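Local coordinates for protein aminoglycoside 3'-phosphotransferase AphA1-IAB (Acinetobacter baumannii, PDB 4GKH) that phosphorylates kanamycin and structurally related aminoglycosides at the 3' hydroxyl with a eukaryotic protein kinase-like fold, and so confers antibiotic resistance, at residues Leu187-Asp192 and Ile223-Gln228; Phe128-His133 and Gln250-Asp255; Asp68-Leu73 and Ala95-Thr100. All coordinates share one frame; numbering follows the deposited sequence.

Interaction 1: residues Leu187-Asp192 and Ile223-Gln228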
loop_
_atom_site.group_PDB
_atom_site.type_symbol
_atom_site.label_atom_id
_atom_site.label_comp_id
_atom_site.label_asym_id
_atom_site.label_seq_id
_atom_site.Cartn_x
_atom_site.Cartn_y
_atom_site.Cartn_z
ATOM N N LEU A 187 -13.680 -9.295 16.932
ATOM C CA LEU A 187 -14.103 -10.376 16.034
ATOM C C LEU A 187 -15.285 -11.173 16.610
ATOM O O LEU A 187 -15.410 -11.301 17.830
ATOM C CB LEU A 187 -12.911 -11.307 15.730
ATOM C CG LEU A 187 -11.775 -10.718 14.876
ATOM C CD1 LEU A 187 -10.679 -11.750 14.571
ATOM C CD2 LEU A 187 -12.326 -10.115 13.578
ATOM N N PRO A 188 -16.139 -11.738 15.737
ATOM C CA PRO A 188 -16.021 -11.734 14.274
ATOM C C PRO A 188 -17.062 -10.893 13.535
ATOM O O PRO A 188 -18.079 -10.503 14.104
ATOM C CB PRO A 188 -16.222 -13.214 13.932
ATOM C CG PRO A 188 -17.212 -13.695 14.973
ATOM C CD PRO A 188 -17.079 -12.779 16.191
ATOM N N PHE A 189 -16.796 -10.627 12.257
ATOM C CA PHE A 189 -17.765 -9.977 11.378
ATOM C C PHE A 189 -17.758 -10.634 9.997
ATOM O O PHE A 189 -16.781 -11.271 9.613
ATOM C CB PHE A 189 -17.480 -8.476 11.260
ATOM C CG PHE A 189 -16.096 -8.149 10.769
ATOM C CD1 PHE A 189 -15.834 -8.030 9.413
ATOM C CD2 PHE A 189 -15.055 -7.946 11.667
ATOM C CE1 PHE A 189 -14.565 -7.726 8.960
ATOM C CE2 PHE A 189 -13.783 -7.640 11.221
ATOM C CZ PHE A 189 -13.536 -7.532 9.865
ATOM N N SER A 190 -18.846 -10.492 9.254
ATOM C CA SER A 190 -18.882 -11.030 7.895
ATOM C C SER A 190 -18.196 -10.059 6.948
ATOM O O SER A 190 -18.558 -8.887 6.886
ATOM C CB SER A 190 -20.318 -11.299 7.441
ATOM O OG SER A 190 -21.092 -10.116 7.505
ATOM N N PRO A 191 -17.187 -10.541 6.213
ATOM C CA PRO A 191 -16.455 -9.642 5.318
ATOM C C PRO A 191 -17.314 -9.178 4.150
ATOM O O PRO A 191 -18.182 -9.902 3.675
ATOM C CB PRO A 191 -15.307 -10.516 4.810
ATOM C CG PRO A 191 -15.851 -11.895 4.873
ATOM C CD PRO A 191 -16.706 -11.929 6.113
ATOM N N ASP A 192 -17.071 -7.946 3.727
ATOM C CA ASP A 192 -17.659 -7.372 2.528
ATOM C C ASP A 192 -16.473 -7.343 1.564
ATOM O O ASP A 192 -15.730 -6.355 1.506
ATOM C CB ASP A 192 -18.135 -5.960 2.854
ATOM C CG ASP A 192 -18.835 -5.296 1.704
ATOM O OD1 ASP A 192 -18.874 -5.884 0.604
ATOM O OD2 ASP A 192 -19.335 -4.170 1.907
ATOM N N ILE A 223 -8.001 -10.295 -2.369
ATOM C CA ILE A 223 -9.370 -10.193 -1.873
ATOM C C ILE A 223 -9.374 -10.014 -0.340
ATOM O O ILE A 223 -8.790 -10.815 0.391
ATOM C CB ILE A 223 -10.215 -11.407 -2.275
ATOM C CG1 ILE A 223 -10.282 -11.528 -3.812
ATOM C CG2 ILE A 223 -11.618 -11.293 -1.657
ATOM C CD1 ILE A 223 -10.928 -12.827 -4.326
ATOM N N ALA A 224 -10.028 -8.955 0.129
ATOM C CA ALA A 224 -10.150 -8.662 1.563
ATOM C C ALA A 224 -11.378 -7.777 1.803
ATOM O O ALA A 224 -12.069 -7.385 0.857
ATOM C CB ALA A 224 -8.882 -7.993 2.072
ATOM N N ASP A 225 -11.676 -7.470 3.060
ATOM C CA ASP A 225 -12.816 -6.585 3.340
ATOM C C ASP A 225 -12.484 -5.181 2.817
ATOM O O ASP A 225 -11.331 -4.767 2.882
ATOM C CB ASP A 225 -13.110 -6.545 4.848
ATOM C CG ASP A 225 -14.359 -5.753 5.172
ATOM O OD1 ASP A 225 -14.253 -4.516 5.325
ATOM O OD2 ASP A 225 -15.444 -6.364 5.260
ATOM N N ARG A 226 -13.481 -4.440 2.321
ATOM C CA ARG A 226 -13.200 -3.097 1.781
ATOM C C ARG A 226 -12.584 -2.147 2.824
ATOM O O ARG A 226 -11.866 -1.214 2.475
ATOM C CB ARG A 226 -14.445 -2.475 1.118
ATOM C CG ARG A 226 -15.610 -2.189 2.045
ATOM C CD ARG A 226 -16.824 -1.602 1.287
ATOM N NE ARG A 226 -17.608 -2.616 0.587
ATOM C CZ ARG A 226 -17.792 -2.663 -0.734
ATOM N NH1 ARG A 226 -17.257 -1.751 -1.528
ATOM N NH2 ARG A 226 -18.522 -3.633 -1.267
ATOM N N TYR A 227 -12.834 -2.396 4.107
ATOM C CA TYR A 227 -12.256 -1.543 5.155
ATOM C C TYR A 227 -10.733 -1.695 5.325
ATOM O O TYR A 227 -10.095 -0.897 6.014
ATOM C CB TYR A 227 -12.987 -1.736 6.492
ATOM C CG TYR A 227 -14.277 -0.946 6.592
ATOM C CD1 TYR A 227 -15.409 -1.328 5.876
ATOM C CD2 TYR A 227 -14.366 0.177 7.414
ATOM C CE1 TYR A 227 -16.593 -0.603 5.955
ATOM C CE2 TYR A 227 -15.544 0.905 7.504
ATOM C CZ TYR A 227 -16.656 0.507 6.777
ATOM O OH TYR A 227 -17.829 1.230 6.880
ATOM N N GLN A 228 -10.138 -2.709 4.701
ATOM C CA GLN A 228 -8.677 -2.793 4.689
ATOM C C GLN A 228 -8.074 -1.543 4.059
ATOM O O GLN A 228 -7.061 -1.027 4.522
ATOM C CB GLN A 228 -8.191 -4.023 3.906
ATOM C CG GLN A 228 -6.667 -4.009 3.645
ATOM C CD GLN A 228 -5.852 -4.031 4.936
ATOM O OE1 GLN A 228 -6.333 -4.484 5.975
ATOM N NE2 GLN A 228 -4.609 -3.536 4.874
#
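Asp225 OD2 is gripped by two donors: the backbone N-H of Asp192 reaches it at 2.7 Å in an almost straight bond (176° at the hydrogen), and Lys261 of helix 259-269 adds a salt bridge. The amide arrives on the anti side of the carboxylate, well out of its plane. Asp225 OD1 turns back on its own segment and accepts from Tyr227 N at 2.8 Å, a capping bond over the turn that leads into helix 227-237. The buried carboxylate therefore has partners on both oxygens, and a lysine beside it would probably keep it ionised. Pro191 CA packs 3.4 Å from Asp225 OD2, while the Phe189 ring presents its edge, atom CE1, to the same oxygen. Backbone joins the segments as well: Arg226 N donates to Asp192 O at 3.1 Å. This bond continues the short antiparallel pairing of strands 193-196 and 224-225, in which Ala224 bonds to Val194, within the C-terminal lobe of the kinase-like fold. Farther out, Asp192 and Arg226 form a two-pronged salt bridge. Arg226 holds the carboxylate side-on, NE lying 2.7 Å from Asp192 OD2 and NH2 2.9 Å from Asp192 OD1. Asp192 CG stands anti to its backbone N (chi1 -177°), and the carboxylate beyond it meets the arginine. The two flat groups are not coplanar but turned 61° against each other, so that both nitrogens meet the oxygens from above the carboxylate plane, NE more steeply than NH2.

Interaction 2: residues Phe128-His133 and Gln250-Asp255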
loop_
_atom_site.group_PDB
_atom_site.type_symbol
_atom_site.label_atom_id
_atom_site.label_comp_id
_atom_site.label_asym_id
_atom_site.label_seq_id
_atom_site.Cartn_x
_atom_site.Cartn_y
_atom_site.Cartn_z
ATOM N N PHE A 128 -10.876 6.780 -7.106
ATOM C CA PHE A 128 -9.867 5.788 -7.448
ATOM C C PHE A 128 -10.090 4.502 -6.659
ATOM O O PHE A 128 -9.965 3.400 -7.199
ATOM C CB PHE A 128 -8.474 6.366 -7.158
ATOM C CG PHE A 128 -7.330 5.559 -7.723
ATOM C CD1 PHE A 128 -6.746 4.535 -6.988
ATOM C CD2 PHE A 128 -6.811 5.854 -8.974
ATOM C CE1 PHE A 128 -5.679 3.792 -7.507
ATOM C CE2 PHE A 128 -5.742 5.123 -9.493
ATOM C CZ PHE A 128 -5.170 4.100 -8.741
ATOM N N LEU A 129 -10.413 4.644 -5.384
ATOM C CA LEU A 129 -10.682 3.507 -4.520
ATOM C C LEU A 129 -11.970 2.802 -4.944
ATOM O O LEU A 129 -12.038 1.566 -4.946
ATOM C CB LEU A 129 -10.739 3.951 -3.049
ATOM C CG LEU A 129 -10.760 2.851 -1.983
ATOM C CD1 LEU A 129 -9.536 1.955 -2.122
ATOM C CD2 LEU A 129 -10.818 3.452 -0.577
ATOM N N ARG A 130 -12.980 3.581 -5.335
ATOM C CA ARG A 130 -14.210 3.001 -5.860
ATOM C C ARG A 130 -13.930 2.147 -7.100
ATOM O O ARG A 130 -14.495 1.063 -7.248
ATOM C CB ARG A 130 -15.257 4.091 -6.184
ATOM C CG ARG A 130 -16.029 4.599 -4.965
ATOM C CD ARG A 130 -16.796 5.878 -5.271
ATOM N NE ARG A 130 -17.793 5.681 -6.316
ATOM C CZ ARG A 130 -19.034 5.257 -6.094
ATOM N NH1 ARG A 130 -19.438 4.982 -4.858
ATOM N NH2 ARG A 130 -19.873 5.108 -7.111
ATOM N N ARG A 131 -13.059 2.637 -7.983
ATOM C CA ARG A 131 -12.667 1.872 -9.175
ATOM C C ARG A 131 -12.051 0.544 -8.777
ATOM O O ARG A 131 -12.467 -0.520 -9.262
ATOM C CB ARG A 131 -11.652 2.633 -10.032
ATOM C CG ARG A 131 -12.222 3.735 -10.892
ATOM C CD ARG A 131 -11.100 4.555 -11.523
ATOM N NE ARG A 131 -10.261 3.765 -12.424
ATOM C CZ ARG A 131 -9.110 4.196 -12.940
ATOM N NH1 ARG A 131 -8.411 3.417 -13.755
ATOM N NH2 ARG A 131 -8.657 5.409 -12.640
ATOM N N LEU A 132 -11.050 0.603 -7.906
ATOM C CA LEU A 132 -10.375 -0.615 -7.442
ATOM C C LEU A 132 -11.352 -1.615 -6.845
ATOM O O LEU A 132 -11.319 -2.816 -7.158
ATOM C CB LEU A 132 -9.311 -0.262 -6.393
ATOM C CG LEU A 132 -8.493 -1.461 -5.892
ATOM C CD1 LEU A 132 -7.627 -2.007 -7.014
ATOM C CD2 LEU A 132 -7.640 -1.051 -4.688
ATOM N N HIS A 133 -12.231 -1.116 -5.985
ATOM C CA HIS A 133 -13.207 -1.964 -5.334
ATOM C C HIS A 133 -14.343 -2.427 -6.230
ATOM O O HIS A 133 -15.165 -3.236 -5.806
ATOM C CB HIS A 133 -13.729 -1.286 -4.055
ATOM C CG HIS A 133 -12.692 -1.191 -2.983
ATOM N ND1 HIS A 133 -12.955 -0.680 -1.731
ATOM C CD2 HIS A 133 -11.386 -1.552 -2.979
ATOM C CE1 HIS A 133 -11.854 -0.734 -0.998
ATOM N NE2 HIS A 133 -10.887 -1.260 -1.732
ATOM N N GLN A 250 -17.894 9.621 2.854
ATOM C CA GLN A 250 -19.001 10.216 2.121
ATOM C C GLN A 250 -18.890 10.035 0.607
ATOM O O GLN A 250 -19.829 9.558 -0.034
ATOM C CB GLN A 250 -19.137 11.703 2.452
ATOM C CG GLN A 250 -20.119 12.451 1.549
ATOM C CD GLN A 250 -21.556 12.046 1.786
ATOM O OE1 GLN A 250 -22.399 12.159 0.894
ATOM N NE2 GLN A 250 -21.848 11.575 2.995
ATOM N N LYS A 251 -17.747 10.416 0.041
ATOM C CA LYS A 251 -17.550 10.372 -1.410
ATOM C C LYS A 251 -17.434 8.934 -1.897
ATOM O O LYS A 251 -17.839 8.615 -3.005
ATOM C CB LYS A 251 -16.307 11.184 -1.812
ATOM C CG LYS A 251 -16.523 12.703 -1.589
ATOM C CD LYS A 251 -17.627 13.210 -2.475
ATOM C CE LYS A 251 -17.880 14.690 -2.262
ATOM N NZ LYS A 251 -18.699 15.228 -3.384
ATOM N N TYR A 252 -16.887 8.068 -1.054
ATOM C CA TYR A 252 -16.738 6.647 -1.401
ATOM C C TYR A 252 -18.122 5.994 -1.509
ATOM O O TYR A 252 -18.328 5.055 -2.278
ATOM C CB TYR A 252 -15.890 5.934 -0.342
ATOM C CG TYR A 252 -15.757 4.448 -0.563
ATOM C CD1 TYR A 252 -14.774 3.934 -1.400
ATOM C CD2 TYR A 252 -16.607 3.559 0.077
ATOM C CE1 TYR A 252 -14.635 2.566 -1.586
ATOM C CE2 TYR A 252 -16.485 2.200 -0.107
ATOM C CZ TYR A 252 -15.498 1.710 -0.936
ATOM O OH TYR A 252 -15.390 0.357 -1.106
ATOM N N GLY A 253 -19.067 6.497 -0.718
ATOM C CA GLY A 253 -20.449 6.051 -0.785
ATOM C C GLY A 253 -20.965 5.440 0.505
ATOM O O GLY A 253 -22.013 4.789 0.518
ATOM N N ILE A 254 -20.236 5.650 1.597
ATOM C CA ILE A 254 -20.638 5.128 2.903
ATOM C C ILE A 254 -21.044 6.248 3.850
ATOM O O ILE A 254 -20.222 7.078 4.223
ATOM C CB ILE A 254 -19.502 4.330 3.558
ATOM C CG1 ILE A 254 -19.272 3.023 2.801
ATOM C CG2 ILE A 254 -19.840 4.030 5.009
ATOM C CD1 ILE A 254 -18.043 2.234 3.275
ATOM N N ASP A 255 -22.313 6.266 4.241
ATOM C CA ASP A 255 -22.825 7.309 5.126
ATOM C C ASP A 255 -22.700 6.987 6.610
ATOM O O ASP A 255 -22.631 7.895 7.433
ATOM C CB ASP A 255 -24.276 7.631 4.797
ATOM C CG ASP A 255 -24.408 8.473 3.557
ATOM O OD1 ASP A 255 -23.506 9.303 3.305
ATOM O OD2 ASP A 255 -25.408 8.298 2.837
#
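His133 ND1 and Tyr252 OH meet at 2.7 Å in a nearly straight hydrogen bond (172°) that closes the well-packed inner part of this helix-to-helix contact. The phenol hydroxyl lies at the edge of the imidazole, near its plane; the two rings stand rim to rim with planes 83° apart, neither covering the other. Leu129 touches both rings: its CG sits over one face of the His133 ring, offset toward the rim, and lies 3.9 Å from Tyr252 CE1. Tyr252 CG is anti to its backbone N, and the ring beyond it reaches helix 118-133. Arg226 NH1 also bonds the hydroxyl and Asp229 takes His133 NE2, so both polar groups have further partners. The outer part is more open. There the CG of exposed Arg130 passes 3.8 Å from Tyr252 CD1; farther out the chain bends at chi3 (61°), and NH1 donates to Tyr252 O at 2.8 Å at the helix end. That oxygen lies in the guanidinium plane, although the nitrogen stands above the carbonyl plane. Gly253, with positive phi, follows directly as the C-prime residue of the Schellman motif that ends helix 242-252.

Interaction 3: residues Asp68-Leu73 and Ala95-Thr100; sequences DEMVRL and AWLLTT
Helix 68-73 lies 9.5 Å from strand 95-100, axis to axis, and runs in the same general sense at 38° to it, with Met70 and Leu97 closest in the backbone. Leu97 carries the contact by spreading its two methyls beneath the helix. Its CG stands anti to the backbone N (chi1 174°). Leu97 CD1 packs 4.0 Å from Met70 CG, while the selenium end of this selenomethionine bends away. Leu97 CD2 lies 4.0 Å from Leu73 CD1 and 3.8 Å from Glu69 OE1. Leu73 CD1 also reaches Thr99 CG2 at 4.0 Å, the two side chains crossing at about a right angle. Glu69 meets Leu97 through OE1, but its polar bonding goes to other partners: OE1 forms a salt bridge with Lys56 and OE2 accepts from Val218 N, consistent with the lysine-glutamate pair of protein kinases. The next strand residue, Thr100, touches the bound pyrazolopyrimidine inhibitor. Between helix and strand the contact is thus largely apolar, methyl and methylene groups apart from Glu69 OE1 against a leucine methyl, leaving the buried acid to find its polar partners on strand 53-59 and the chain near Val218.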
loop_
_atom_site.group_PDB
_atom_site.type_symbol
_atom_site.label_atom_id
_atom_site.label_comp_id
_atom_site.label_asym_id
_atom_site.label_seq_id
_atom_site.Cartn_x
_atom_site.Cartn_y
_atom_site.Cartn_z
ATOM N N ASP A 68 6.260 -11.254 -4.370
ATOM C CA ASP A 68 4.826 -11.062 -4.173
ATOM C C ASP A 68 4.374 -9.811 -4.918
ATOM O O ASP A 68 3.318 -9.807 -5.569
ATOM C CB ASP A 68 4.481 -10.868 -2.688
ATOM C CG ASP A 68 4.587 -12.144 -1.883
ATOM O OD1 ASP A 68 4.650 -13.235 -2.489
ATOM O OD2 ASP A 68 4.591 -12.048 -0.634
ATOM N N GLU A 69 5.170 -8.748 -4.829
ATOM C CA GLU A 69 4.781 -7.522 -5.521
ATOM C C GLU A 69 4.793 -7.708 -7.015
ATOM O O GLU A 69 3.883 -7.252 -7.703
ATOM C CB GLU A 69 5.613 -6.289 -5.151
ATOM C CG GLU A 69 5.112 -5.096 -5.974
ATOM C CD GLU A 69 5.702 -3.767 -5.602
ATOM O OE1 GLU A 69 6.890 -3.710 -5.220
ATOM O OE2 GLU A 69 4.956 -2.769 -5.714
HETATM N N MSE A 70 5.814 -8.389 -7.523
HETATM C CA MSE A 70 5.915 -8.597 -8.960
HETATM C C MSE A 70 4.663 -9.248 -9.531
HETATM O O MSE A 70 4.130 -8.780 -10.529
HETATM C CB MSE A 70 7.158 -9.430 -9.320
HETATM C CG MSE A 70 7.377 -9.582 -10.823
HETATM SE SE MSE A 70 6.436 -11.124 -11.608
HETATM C CE MSE A 70 7.317 -12.479 -10.571
ATOM N N VAL A 71 4.185 -10.330 -8.923
ATOM C CA VAL A 71 3.065 -11.028 -9.554
ATOM C C VAL A 71 1.767 -10.261 -9.413
ATOM O O VAL A 71 0.890 -10.361 -10.269
ATOM C CB VAL A 71 2.851 -12.450 -9.045
ATOM C CG1 VAL A 71 4.003 -13.297 -9.461
ATOM C CG2 VAL A 71 2.622 -12.472 -7.534
ATOM N N ARG A 72 1.642 -9.517 -8.323
ATOM C CA ARG A 72 0.471 -8.670 -8.144
ATOM C C ARG A 72 0.461 -7.505 -9.145
ATOM O O ARG A 72 -0.603 -7.152 -9.682
ATOM C CB ARG A 72 0.360 -8.205 -6.685
ATOM C CG ARG A 72 -0.276 -9.289 -5.794
ATOM C CD ARG A 72 0.178 -9.199 -4.334
ATOM N NE ARG A 72 -0.311 -10.333 -3.546
ATOM C CZ ARG A 72 0.241 -11.546 -3.550
ATOM N NH1 ARG A 72 1.305 -11.795 -4.309
ATOM N NH2 ARG A 72 -0.274 -12.507 -2.797
ATOM N N LEU A 73 1.637 -6.929 -9.413
ATOM C CA LEU A 73 1.757 -5.887 -10.449
ATOM C C LEU A 73 1.367 -6.461 -11.798
ATOM O O LEU A 73 0.651 -5.839 -12.583
ATOM C CB LEU A 73 3.194 -5.372 -10.573
ATOM C CG LEU A 73 3.766 -4.287 -9.659
ATOM C CD1 LEU A 73 5.272 -4.238 -9.852
ATOM C CD2 LEU A 73 3.146 -2.941 -9.991
ATOM N N ALA A 95 15.733 -11.364 -5.013
ATOM C CA ALA A 95 14.756 -10.958 -6.015
ATOM C C ALA A 95 15.058 -9.522 -6.423
ATOM O O ALA A 95 15.317 -8.657 -5.576
ATOM C CB ALA A 95 13.344 -11.088 -5.470
ATOM N N TRP A 96 15.048 -9.273 -7.731
ATOM C CA TRP A 96 15.292 -7.936 -8.270
ATOM C C TRP A 96 14.102 -7.543 -9.138
ATOM O O TRP A 96 13.807 -8.256 -10.089
ATOM C CB TRP A 96 16.545 -7.978 -9.142
ATOM C CG TRP A 96 17.796 -8.331 -8.393
ATOM C CD1 TRP A 96 18.269 -9.590 -8.132
ATOM C CD2 TRP A 96 18.740 -7.418 -7.821
ATOM N NE1 TRP A 96 19.445 -9.513 -7.423
ATOM C CE2 TRP A 96 19.760 -8.192 -7.224
ATOM C CE3 TRP A 96 18.825 -6.023 -7.757
ATOM C CZ2 TRP A 96 20.851 -7.615 -6.565
ATOM C CZ3 TRP A 96 19.921 -5.447 -7.103
ATOM C CH2 TRP A 96 20.917 -6.249 -6.518
ATOM N N LEU A 97 13.447 -6.417 -8.835
ATOM C CA LEU A 97 12.271 -5.976 -9.597
ATOM C C LEU A 97 12.506 -4.578 -10.194
ATOM O O LEU A 97 12.620 -3.607 -9.453
ATOM C CB LEU A 97 11.042 -5.944 -8.668
ATOM C CG LEU A 97 9.730 -5.374 -9.243
ATOM C CD1 LEU A 97 9.291 -6.132 -10.507
ATOM C CD2 LEU A 97 8.647 -5.417 -8.154
ATOM N N LEU A 98 12.590 -4.491 -11.524
ATOM C CA LEU A 98 12.847 -3.231 -12.214
ATOM C C LEU A 98 11.554 -2.728 -12.848
ATOM O O LEU A 98 10.982 -3.408 -13.709
ATOM C CB LEU A 98 13.893 -3.448 -13.326
ATOM C CG LEU A 98 14.327 -2.176 -14.089
ATOM C CD1 LEU A 98 15.059 -1.189 -13.152
ATOM C CD2 LEU A 98 15.180 -2.493 -15.304
ATOM N N THR A 99 11.093 -1.541 -12.446
ATOM C CA THR A 99 9.843 -1.001 -12.981
ATOM C C THR A 99 10.014 0.432 -13.475
ATOM O O THR A 99 10.962 1.119 -13.093
ATOM C CB THR A 99 8.719 -1.000 -11.920
ATOM O OG1 THR A 99 9.041 -0.059 -10.888
ATOM C CG2 THR A 99 8.543 -2.399 -11.301
ATOM N N THR A 100 9.085 0.884 -14.309
ATOM C CA THR A 100 9.060 2.278 -14.734
ATOM C C THR A 100 8.662 3.171 -13.553
ATOM O O THR A 100 7.982 2.722 -12.637
ATOM C CB THR A 100 8.058 2.492 -15.894
ATOM O OG1 THR A 100 6.724 2.168 -15.455
ATOM C CG2 THR A 100 8.438 1.638 -17.073
#

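Overall arrangement
Following the chain from the N terminus, interaction 3 comes first and closes a short loop in the N-terminal lobe, tying helix 61-76 to the five-stranded sheet. It is complete before interaction 2 opens at 128-133. Interaction 1 then both opens, at 187-192, and closes, at 223-228, before the chain reaches 250-255 and completes interaction 2; the smaller loop thus sits within the larger, and none of the three cross. Interactions 1 and 2 lie in the C-terminal lobe and touch through Arg226 and Tyr252, linking the start of helix 227-237 to helices 118-133 and 242-252. Interaction 3 stands apart, its centre about 27 Å from each of theirs.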